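Local coordinates for ApRick protease (Rickettsia conorii, PDB 5C9F), which cleaves peptide bonds as a retropepsin-like aspartic protease, here the C-terminal protease part of a longer, probably membrane-anchored protein, at the interface of chains A and B. Coordinates in Å, arbitrary orientation; residue numbers count along the deposited sequence, not the author numbering. Chains: chain A/B, ApRick protease.

The interface of chains A and B. Residues chain A 10-13, 22-24; chain B 1-2.
Strand 2-14 of chain B begins here, running antiparallel to the same strand of chain A, and B:Tyr2 pairs with A:Ile12 through both of its backbone polar groups. The amide N of A:Ile12 donates to the carbonyl O of B:Tyr2 at 2.8 Å, and the N of B:Tyr2 returns the bond to the O of A:Ile12, also at 2.8 Å. Both bonds lie in the carbonyl plane and are nearly straight, 167° and 164° at the hydrogen, so the pair closes as a regular two-bond ring. The two side chains leave on the same face of the sheet, side by side. In B:Tyr2, CG is anti to the backbone N (chi1 172°), and ring atom CD1 packs on the CD1 methyl of A:Ile12 at 3.6 Å. Beyond it, OE2 of A:Glu10 comes to 4.0 Å from ring atom CE1, with the carboxylate steeply inclined to the ring.

B:Met1 buries more surface than any other residue of this patch, although it is poorly ordered. Its side chain lies alongside A:Ile13, CG 3.7 Å from CG1, on the opposite face from the tyrosine. Bends at chi2 and chi3 carry the thioether over to strand 22-27, where it crosses A:Asn24 at about a right angle. The backbone N of A:Asn24 points at SD in a weak hydrogen bond of 3.4 Å, and the methyl CE touches the side-chain amide ND2 at 3.3 Å. The start of chain B is held firmly by the backbone pair on strand 2-14, loosely by the methionine on strand 22-27. With its two-fold twin, this patch helps join the two chains in the four-copy assembly; the structure alone does not show this to be the working dimer.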
loop_
_atom_site.group_PDB
_atom_site.type_symbol
_atom_site.label_atom_id
_atom_site.label_comp_id
_atom_site.label_asym_id
_atom_site.label_seq_id
_atom_site.Cartn_x
_atom_site.Cartn_y
_atom_site.Cartn_z
ATOM N N GLU A 10 3.764 5.743 -6.395
ATOM C CA GLU A 10 4.472 6.979 -6.249
ATOM C C GLU A 10 4.990 7.483 -7.584
ATOM O O GLU A 10 5.338 6.684 -8.480
ATOM C CB GLU A 10 5.637 6.842 -5.285
ATOM C CG GLU A 10 6.941 6.318 -5.892
ATOM C CD GLU A 10 7.531 5.158 -5.120
ATOM O OE1 GLU A 10 6.780 4.200 -4.832
ATOM O OE2 GLU A 10 8.738 5.185 -4.843
ATOM N N ILE A 11 5.019 8.808 -7.704
ATOM C CA ILE A 11 5.658 9.488 -8.809
ATOM C C ILE A 11 6.708 10.415 -8.213
ATOM O O ILE A 11 6.424 11.184 -7.316
ATOM C CB ILE A 11 4.618 10.270 -9.643
ATOM C CG1 ILE A 11 3.649 9.292 -10.296
ATOM C CG2 ILE A 11 5.300 11.031 -10.760
ATOM C CD1 ILE A 11 2.322 9.921 -10.645
ATOM N N ILE A 12 7.913 10.354 -8.769
ATOM C CA ILE A 12 9.020 11.195 -8.332
ATOM C C ILE A 12 9.532 11.984 -9.527
ATOM O O ILE A 12 9.770 11.423 -10.605
ATOM C CB ILE A 12 10.199 10.367 -7.812
ATOM C CG1 ILE A 12 9.751 9.513 -6.631
ATOM C CG2 ILE A 12 11.346 11.273 -7.376
ATOM C CD1 ILE A 12 10.753 8.420 -6.312
ATOM N N ILE A 13 9.621 13.292 -9.356
ATOM C CA ILE A 13 9.983 14.198 -10.428
ATOM C C ILE A 13 11.118 15.052 -9.983
ATOM O O ILE A 13 11.034 15.669 -8.909
ATOM C CB ILE A 13 8.779 15.039 -10.863
ATOM C CG1 ILE A 13 7.815 14.127 -11.637
ATOM C CG2 ILE A 13 9.193 16.162 -11.838
ATOM C CD1 ILE A 13 6.399 14.559 -11.561
ATOM N N TYR A 22 7.883 19.896 -13.674
ATOM C CA TYR A 22 6.910 19.613 -14.703
ATOM C C TYR A 22 6.401 18.201 -14.559
ATOM O O TYR A 22 7.141 17.304 -14.180
ATOM C CB TYR A 22 7.527 19.830 -16.119
ATOM C CG TYR A 22 8.040 21.239 -16.338
ATOM C CD1 TYR A 22 7.205 22.248 -16.810
ATOM C CD2 TYR A 22 9.298 21.584 -15.994
ATOM C CE1 TYR A 22 7.651 23.550 -16.968
ATOM C CE2 TYR A 22 9.752 22.901 -16.166
ATOM C CZ TYR A 22 8.914 23.859 -16.652
ATOM O OH TYR A 22 9.343 25.133 -16.838
ATOM N N ILE A 23 5.135 18.006 -14.934
ATOM C CA ILE A 23 4.505 16.687 -14.895
ATOM C C ILE A 23 3.629 16.490 -16.127
ATOM O O ILE A 23 2.895 17.384 -16.509
ATOM C CB ILE A 23 3.488 16.511 -13.737
ATOM C CG1 ILE A 23 4.043 16.932 -12.409
ATOM C CG2 ILE A 23 3.097 15.048 -13.668
ATOM C CD1 ILE A 23 2.946 16.909 -11.351
ATOM N N ASN A 24 3.772 15.334 -16.741
ATOM C CA ASN A 24 2.959 14.923 -17.887
ATOM C C ASN A 24 1.758 14.159 -17.341
ATOM O O ASN A 24 1.890 13.303 -16.469
ATOM C CB ASN A 24 3.780 14.026 -18.811
ATOM C CG ASN A 24 4.846 14.783 -19.524
ATOM O OD1 ASN A 24 4.610 15.885 -20.033
ATOM N ND2 ASN A 24 6.026 14.247 -19.539
ATOM N N MET B 1 10.437 11.628 -14.496
ATOM C CA MET B 1 9.287 10.947 -13.903
ATOM C C MET B 1 9.770 9.527 -13.590
ATOM O O MET B 1 10.010 8.757 -14.496
ATOM C CB MET B 1 8.039 10.947 -14.836
ATOM C CG MET B 1 6.900 11.921 -14.437
ATOM S SD MET B 1 6.075 12.989 -15.699
ATOM C CE MET B 1 7.456 13.717 -16.581
ATOM N N TYR B 2 10.002 9.226 -12.313
ATOM C CA TYR B 2 10.138 7.824 -11.834
ATOM C C TYR B 2 8.779 7.473 -11.269
ATOM O O TYR B 2 8.156 8.288 -10.583
ATOM C CB TYR B 2 11.242 7.696 -10.756
ATOM C CG TYR B 2 11.256 6.325 -10.118
ATOM C CD1 TYR B 2 10.524 6.041 -8.953
ATOM C CD2 TYR B 2 11.978 5.280 -10.698
ATOM C CE1 TYR B 2 10.523 4.762 -8.402
ATOM C CE2 TYR B 2 11.978 4.006 -10.159
ATOM C CZ TYR B 2 11.255 3.746 -9.004
ATOM O OH TYR B 2 11.259 2.458 -8.486
#